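Local coordinates for BH2358 protein (Bacillus halodurans C-125, PDB 2RBD) that is of unknown function but, as a DUF3231 member of the ferritin clan, is a helical protein tentatively regarded as a spore coat component, at residues A[37-43]-A[83-89]; A[12-18]-A[124-130]. Where two conformers were deposited one is given. Residues are numbered along the deposited sequence.

Contact 1 of 2, residues A[37-43]-A[83-89]; sequences RSFINHT and DRPAARL
Residues 83-88 of the long linker between helices 46-72 and 100-124 are extended (beta region) along the last turns of helix 16-42; Leu89 then turns into a 3-10 conformation. CA pairs are Arg37-Arg84 6.7 Å, Asn41-Ala87 5.6 Å and His42-Leu89 5.8 Å. Asp83 OD1 lies 3.3 Å from Arg37 NE, over the guanidinium face, a salt bridge of charge alone, and accepts from Arg84 N (2.7 Å). Arg84 CD lies 3.5 Å from Ser38 N, small Ser38 leaving room; its guanidinium reaches Arg97 O of the second subunit. Pro85 O accepts from Asn41 ND2 (2.9 Å), and Ala87 N donates weakly to Asn41 OD1 (3.1 Å), small Ala87 allowing close approach. A water bridges Asn41 O (2.7 Å) and Ala87 O (2.8 Å). Leu89 (chi1 t, chi2 p) packs CD1 against the helix end, 3.2 Å from His42 O, by van der Waals contact. The Asn41 amide (chi1 m) thus serves, peptide-like, two groups of a linker without strand partner, ND2 also donating to Gly95 O of the second subunit.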
loop_
_atom_site.group_PDB
_atom_site.type_symbol
_atom_site.label_atom_id
_atom_site.label_comp_id
_atom_site.label_asym_id
_atom_site.label_seq_id
_atom_site.Cartn_x
_atom_site.Cartn_y
_atom_site.Cartn_z
ATOM N N ARG A 37 -23.109 -3.208 -11.592
ATOM C CA ARG A 37 -24.374 -3.530 -12.253
ATOM C C ARG A 37 -25.557 -3.309 -11.301
ATOM O O ARG A 37 -26.630 -2.838 -11.705
ATOM C CB ARG A 37 -24.301 -4.947 -12.783
ATOM C CG ARG A 37 -23.489 -5.038 -14.066
ATOM C CD ARG A 37 -23.308 -6.489 -14.462
ATOM N NE ARG A 37 -22.866 -6.606 -15.849
ATOM C CZ ARG A 37 -22.443 -7.749 -16.374
ATOM N NH1 ARG A 37 -22.279 -8.831 -15.641
ATOM N NH2 ARG A 37 -22.157 -7.811 -17.654
ATOM N N SER A 38 -25.348 -3.591 -10.016
ATOM C CA SER A 38 -26.397 -3.261 -9.039
ATOM C C SER A 38 -26.514 -1.745 -8.905
ATOM O O SER A 38 -27.610 -1.199 -9.003
ATOM C CB SER A 38 -26.113 -3.880 -7.689
ATOM O OG SER A 38 -27.183 -3.604 -6.805
ATOM N N PHE A 39 -25.379 -1.040 -8.801
ATOM C CA PHE A 39 -25.410 0.425 -8.728
ATOM C C PHE A 39 -26.125 1.084 -9.907
ATOM O O PHE A 39 -26.785 2.080 -9.713
ATOM C CB PHE A 39 -24.010 0.989 -8.625
ATOM C CG PHE A 39 -23.343 0.819 -7.274
ATOM C CD1 PHE A 39 -24.044 0.576 -6.099
ATOM C CD2 PHE A 39 -21.983 0.993 -7.194
ATOM C CE1 PHE A 39 -23.369 0.464 -4.873
ATOM C CE2 PHE A 39 -21.301 0.876 -5.989
ATOM C CZ PHE A 39 -22.004 0.598 -4.838
ATOM N N ILE A 40 -26.024 0.531 -11.109
ATOM C CA ILE A 40 -26.773 1.082 -12.246
ATOM C C ILE A 40 -28.261 1.161 -11.908
ATOM O O ILE A 40 -28.916 2.143 -12.198
ATOM C CB ILE A 40 -26.543 0.236 -13.547
ATOM C CG1 ILE A 40 -25.290 0.738 -14.270
ATOM C CG2 ILE A 40 -27.745 0.286 -14.509
ATOM C CD1 ILE A 40 -24.586 -0.359 -15.025
ATOM N N ASN A 41 -28.777 0.119 -11.270
ATOM C CA ASN A 41 -30.177 0.073 -10.861
ATOM C C ASN A 41 -30.550 1.033 -9.731
ATOM O O ASN A 41 -31.722 1.388 -9.594
ATOM C CB ASN A 41 -30.555 -1.352 -10.506
ATOM C CG ASN A 41 -30.683 -2.242 -11.749
ATOM O OD1 ASN A 41 -31.168 -1.777 -12.766
ATOM N ND2 ASN A 41 -30.303 -3.495 -11.654
ATOM N N HIS A 42 -29.582 1.443 -8.919
ATOM C CA HIS A 42 -29.781 2.360 -7.798
ATOM C C HIS A 42 -29.575 3.812 -8.175
ATOM O O HIS A 42 -29.865 4.667 -7.394
ATOM C CB HIS A 42 -28.772 2.072 -6.662
ATOM C CG HIS A 42 -29.068 0.846 -5.867
ATOM N ND1 HIS A 42 -29.546 0.886 -4.586
ATOM C CD2 HIS A 42 -28.936 -0.463 -6.165
ATOM C CE1 HIS A 42 -29.688 -0.345 -4.119
ATOM N NE2 HIS A 42 -29.322 -1.191 -5.063
ATOM N N THR A 43 -29.041 4.129 -9.337
ATOM C CA THR A 43 -28.612 5.475 -9.694
ATOM C C THR A 43 -29.738 6.260 -10.391
ATOM O O THR A 43 -30.388 5.706 -11.280
ATOM C CB THR A 43 -27.406 5.384 -10.706
ATOM O OG1 THR A 43 -26.292 4.682 -10.102
ATOM C CG2 THR A 43 -26.957 6.767 -11.171
ATOM N N ASP A 83 -24.739 -11.643 -14.504
ATOM C CA ASP A 83 -25.355 -10.385 -14.854
ATOM C C ASP A 83 -26.691 -10.267 -14.093
ATOM O O ASP A 83 -27.137 -11.236 -13.439
ATOM C CB ASP A 83 -25.514 -10.320 -16.377
ATOM C CG ASP A 83 -25.784 -8.930 -16.903
ATOM O OD1 ASP A 83 -25.874 -7.947 -16.134
ATOM O OD2 ASP A 83 -25.926 -8.795 -18.127
ATOM N N ARG A 84 -27.265 -9.073 -14.097
ATOM C CA ARG A 84 -28.393 -8.751 -13.226
ATOM C C ARG A 84 -29.563 -8.260 -14.047
ATOM O O ARG A 84 -29.398 -7.579 -15.052
ATOM C CB ARG A 84 -28.026 -7.602 -12.251
ATOM C CG ARG A 84 -27.072 -8.011 -11.178
ATOM C CD ARG A 84 -26.679 -6.822 -10.354
ATOM N NE ARG A 84 -25.991 -7.326 -9.184
ATOM C CZ ARG A 84 -26.580 -7.549 -8.033
ATOM N NH1 ARG A 84 -27.859 -7.208 -7.887
ATOM N NH2 ARG A 84 -25.899 -8.063 -7.043
ATOM N N PRO A 85 -30.780 -8.522 -13.586
ATOM C CA PRO A 85 -31.916 -7.883 -14.223
ATOM C C PRO A 85 -32.020 -6.387 -13.970
ATOM O O PRO A 85 -31.445 -5.852 -13.010
ATOM C CB PRO A 85 -33.125 -8.632 -13.632
ATOM C CG PRO A 85 -32.668 -9.310 -12.470
ATOM C CD PRO A 85 -31.173 -9.394 -12.472
ATOM N N ALA A 86 -32.760 -5.689 -14.826
ATOM C CA ALA A 86 -33.080 -4.312 -14.596
ATOM C C ALA A 86 -34.051 -4.196 -13.412
ATOM O O ALA A 86 -34.798 -5.129 -13.116
ATOM C CB ALA A 86 -33.745 -3.708 -15.846
ATOM N N ALA A 87 -34.020 -3.053 -12.753
ATOM C CA ALA A 87 -34.941 -2.767 -11.665
ATOM C C ALA A 87 -35.369 -1.335 -11.792
ATOM O O ALA A 87 -34.605 -0.491 -12.284
ATOM C CB ALA A 87 -34.266 -2.962 -10.329
ATOM N N ARG A 88 -36.578 -1.035 -11.338
ATOM C CA ARG A 88 -37.036 0.343 -11.245
ATOM C C ARG A 88 -36.565 0.986 -9.967
ATOM O O ARG A 88 -36.735 0.448 -8.863
ATOM C CB ARG A 88 -38.581 0.445 -11.314
ATOM C CG ARG A 88 -39.280 -0.410 -12.411
ATOM N N LEU A 89 -35.985 2.152 -10.117
ATOM C CA LEU A 89 -35.450 2.925 -9.032
ATOM C C LEU A 89 -36.451 3.141 -7.909
ATOM O O LEU A 89 -36.117 2.979 -6.732
ATOM C CB LEU A 89 -35.019 4.287 -9.579
ATOM C CG LEU A 89 -34.138 5.101 -8.676
ATOM C CD1 LEU A 89 -32.885 4.288 -8.421
ATOM C CD2 LEU A 89 -33.802 6.439 -9.320
HETATM O O HOH W 1 -33.184 1.865 -11.829
#

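Contact 2 of 2, residues A[12-18]-A[124-130]; sequences EPLHYGE and QSIREDV
Glu18 dominates the polar contact: OE2 accepts from Ile126 N and Arg127 N (2.8 Å each), OE1 from His15 N (2.9 Å). A carboxylate has lone pairs for three amides. His15, N-cap of helix 16-42, forms a capping box with Glu18; with chi1 p, its ND1 accepts weakly from Gly17 N (3.0 Å), leaving NE2 to donate to Gln124 O (2.8 Å) at the ring edge. Arg127, N-cap of helix 128-155, sends NH1 to Glu12 O (2.9 Å) and is held by a two-pronged salt bridge, NE to Asp129 OD1 and NH2 to Asp129 OD2, 2.8 Å each. A water links Glu12 OE1 (3.0 Å) to Glu128 N (2.8 Å). Residues 12-15 are extended before the helix begins at Tyr16; CA pairs Leu14-Arg127 (6.8 Å), Glu18-Ser125 (6.4 Å) and Gly17-Gln124 (7.3 Å) set the segments in broadly opposite directions. Leu14 CD2 lies over the Arg127 guanidinium (CZ 3.7 Å) and 3.6 Å from Val130 CG2; Ile126 CD1 touches His15 CD2 (3.8 Å). Glycine suits position 17, where a CB would clash with the Gln124 amide. The start of helix 16-42 thus meets the turn between helices 100-124 and 128-155; Arg127 touches Leu69 of helix 46-72, and His15 stacks on Phe20 of the fourth subunit.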
loop_
_atom_site.group_PDB
_atom_site.type_symbol
_atom_site.label_atom_id
_atom_site.label_comp_id
_atom_site.label_asym_id
_atom_site.label_seq_id
_atom_site.Cartn_x
_atom_site.Cartn_y
_atom_site.Cartn_z
ATOM N N GLU A 12 8.330 -18.155 -20.664
ATOM C CA GLU A 12 8.850 -18.288 -19.292
ATOM C C GLU A 12 7.653 -18.545 -18.390
ATOM O O GLU A 12 6.581 -18.044 -18.660
ATOM C CB GLU A 12 9.524 -16.995 -18.832
ATOM C CG GLU A 12 10.423 -16.330 -19.876
ATOM C CD GLU A 12 10.824 -14.838 -19.591
ATOM O OE1 GLU A 12 10.291 -14.139 -18.677
ATOM O OE2 GLU A 12 11.715 -14.361 -20.342
ATOM N N PRO A 13 7.829 -19.326 -17.323
ATOM C CA PRO A 13 6.744 -19.496 -16.357
ATOM C C PRO A 13 6.470 -18.223 -15.555
ATOM O O PRO A 13 7.388 -17.479 -15.218
ATOM C CB PRO A 13 7.267 -20.572 -15.410
ATOM C CG PRO A 13 8.708 -20.540 -15.537
ATOM C CD PRO A 13 9.020 -20.106 -16.947
ATOM N N LEU A 14 5.198 -18.002 -15.249
ATOM C CA LEU A 14 4.801 -17.027 -14.225
ATOM C C LEU A 14 5.314 -17.460 -12.861
ATOM O O LEU A 14 5.398 -18.646 -12.552
ATOM C CB LEU A 14 3.273 -16.886 -14.162
ATOM C CG LEU A 14 2.556 -16.381 -15.435
ATOM C CD1 LEU A 14 1.080 -16.709 -15.410
ATOM C CD2 LEU A 14 2.841 -14.868 -15.646
ATOM N N HIS A 15 5.657 -16.492 -12.029
ATOM C CA HIS A 15 5.929 -16.806 -10.631
ATOM C C HIS A 15 4.669 -16.770 -9.778
ATOM O O HIS A 15 3.616 -16.360 -10.230
ATOM C CB HIS A 15 7.092 -15.986 -10.059
ATOM C CG HIS A 15 6.854 -14.525 -9.846
ATOM N ND1 HIS A 15 6.050 -14.024 -8.837
ATOM C CD2 HIS A 15 7.448 -13.452 -10.429
ATOM C CE1 HIS A 15 6.133 -12.705 -8.837
ATOM N NE2 HIS A 15 6.980 -12.331 -9.784
ATOM N N TYR A 16 4.756 -17.330 -8.589
ATOM C CA TYR A 16 3.597 -17.458 -7.698
ATOM C C TYR A 16 2.898 -16.149 -7.407
ATOM O O TYR A 16 1.671 -16.100 -7.333
ATOM C CB TYR A 16 4.031 -18.069 -6.381
ATOM C CG TYR A 16 3.985 -19.583 -6.257
ATOM C CD1 TYR A 16 4.247 -20.413 -7.319
ATOM C CD2 TYR A 16 3.704 -20.137 -5.059
ATOM C CE1 TYR A 16 4.204 -21.800 -7.168
ATOM C CE2 TYR A 16 3.653 -21.495 -4.896
ATOM C CZ TYR A 16 3.916 -22.321 -5.957
ATOM O OH TYR A 16 3.857 -23.708 -5.751
ATOM N N GLY A 17 3.678 -15.086 -7.280
ATOM C CA GLY A 17 3.119 -13.751 -7.090
ATOM C C GLY A 17 2.350 -13.229 -8.272
ATOM O O GLY A 17 1.288 -12.640 -8.128
ATOM N N GLU A 18 2.903 -13.399 -9.452
ATOM C CA GLU A 18 2.206 -13.039 -10.651
ATOM C C GLU A 18 0.878 -13.780 -10.785
ATOM O O GLU A 18 -0.142 -13.185 -11.148
ATOM C CB GLU A 18 3.092 -13.305 -11.872
ATOM C CG GLU A 18 4.240 -12.278 -12.021
ATOM C CD GLU A 18 5.357 -12.694 -12.995
ATOM O OE1 GLU A 18 5.496 -13.892 -13.367
ATOM O OE2 GLU A 18 6.077 -11.805 -13.464
ATOM N N GLN A 124 6.234 -6.129 -8.777
ATOM C CA GLN A 124 6.596 -7.478 -8.411
ATOM C C GLN A 124 6.769 -8.379 -9.629
ATOM O O GLN A 124 7.166 -9.537 -9.503
ATOM C CB GLN A 124 5.569 -8.048 -7.447
ATOM C CG GLN A 124 4.286 -8.481 -8.072
ATOM C CD GLN A 124 3.436 -9.310 -7.089
ATOM O OE1 GLN A 124 3.087 -10.465 -7.379
ATOM N NE2 GLN A 124 3.146 -8.730 -5.902
ATOM N N SER A 125 6.490 -7.841 -10.795
ATOM C CA SER A 125 6.558 -8.622 -12.026
ATOM C C SER A 125 7.980 -8.883 -12.491
ATOM O O SER A 125 8.851 -8.051 -12.359
ATOM C CB SER A 125 5.823 -7.917 -13.169
ATOM O OG SER A 125 4.421 -7.979 -12.966
ATOM N N ILE A 126 8.193 -10.080 -13.003
ATOM C CA ILE A 126 9.446 -10.475 -13.654
ATOM C C ILE A 126 9.191 -10.759 -15.111
ATOM O O ILE A 126 10.001 -10.401 -15.957
ATOM C CB ILE A 126 10.057 -11.693 -12.956
ATOM C CG1 ILE A 126 10.447 -11.336 -11.527
ATOM C CG2 ILE A 126 11.281 -12.198 -13.745
ATOM C CD1 ILE A 126 11.100 -12.476 -10.728
ATOM N N ARG A 127 8.028 -11.301 -15.442
ATOM C CA ARG A 127 7.666 -11.441 -16.849
ATOM C C ARG A 127 7.248 -10.107 -17.419
ATOM O O ARG A 127 6.323 -9.453 -16.911
ATOM C CB ARG A 127 6.604 -12.527 -17.051
ATOM C CG ARG A 127 7.123 -13.674 -17.917
ATOM C CD ARG A 127 6.157 -14.784 -18.065
ATOM N NE ARG A 127 4.963 -14.427 -18.818
ATOM C CZ ARG A 127 4.010 -15.295 -19.106
ATOM N NH1 ARG A 127 4.128 -16.565 -18.758
ATOM N NH2 ARG A 127 2.943 -14.907 -19.755
ATOM N N GLU A 128 7.930 -9.686 -18.485
ATOM C CA GLU A 128 7.733 -8.338 -19.022
ATOM C C GLU A 128 6.314 -8.067 -19.530
ATOM O O GLU A 128 5.815 -6.943 -19.459
ATOM C CB GLU A 128 8.742 -8.060 -20.152
ATOM C CG GLU A 128 10.167 -8.013 -19.681
ATOM C CD GLU A 128 11.195 -7.867 -20.847
ATOM O OE1 GLU A 128 10.854 -8.169 -22.019
ATOM O OE2 GLU A 128 12.347 -7.443 -20.571
ATOM N N ASP A 129 5.666 -9.097 -20.064
ATOM C CA ASP A 129 4.295 -8.951 -20.558
ATOM C C ASP A 129 3.306 -8.601 -19.447
ATOM O O ASP A 129 2.323 -7.901 -19.694
ATOM C CB ASP A 129 3.836 -10.206 -21.321
ATOM C CG ASP A 129 3.825 -11.479 -20.468
ATOM O OD1 ASP A 129 4.817 -11.777 -19.770
ATOM O OD2 ASP A 129 2.805 -12.198 -20.516
ATOM N N VAL A 130 3.528 -9.168 -18.266
ATOM C CA VAL A 130 2.654 -8.904 -17.094
ATOM C C VAL A 130 2.827 -7.442 -16.658
ATOM O O VAL A 130 1.842 -6.725 -16.484
ATOM C CB VAL A 130 2.900 -9.898 -15.926
ATOM C CG1 VAL A 130 2.013 -9.560 -14.697
ATOM C CG2 VAL A 130 2.688 -11.375 -16.376
HETATM O O HOH W 2 9.994 -11.312 -19.551
#

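How the contacts relate
Helix 16-42 ties the two contacts together: contact 2 engages its first turn and contact 1 its last. Their centres lie 37 Å apart on opposite sides of the chain's centre, and their nearest atoms are about 23 Å apart, so they do not touch. Along the sequence, contact 1 is nested inside the loop closed by contact 2. Contact 2 joins the beginnings of the first and last of the four long helices, whereas contact 1 lays the linker between the second and third along the first. Both adjoin subunit interfaces: contact 1 meets the second subunit, while contact 2 chiefly meets the third and fourth.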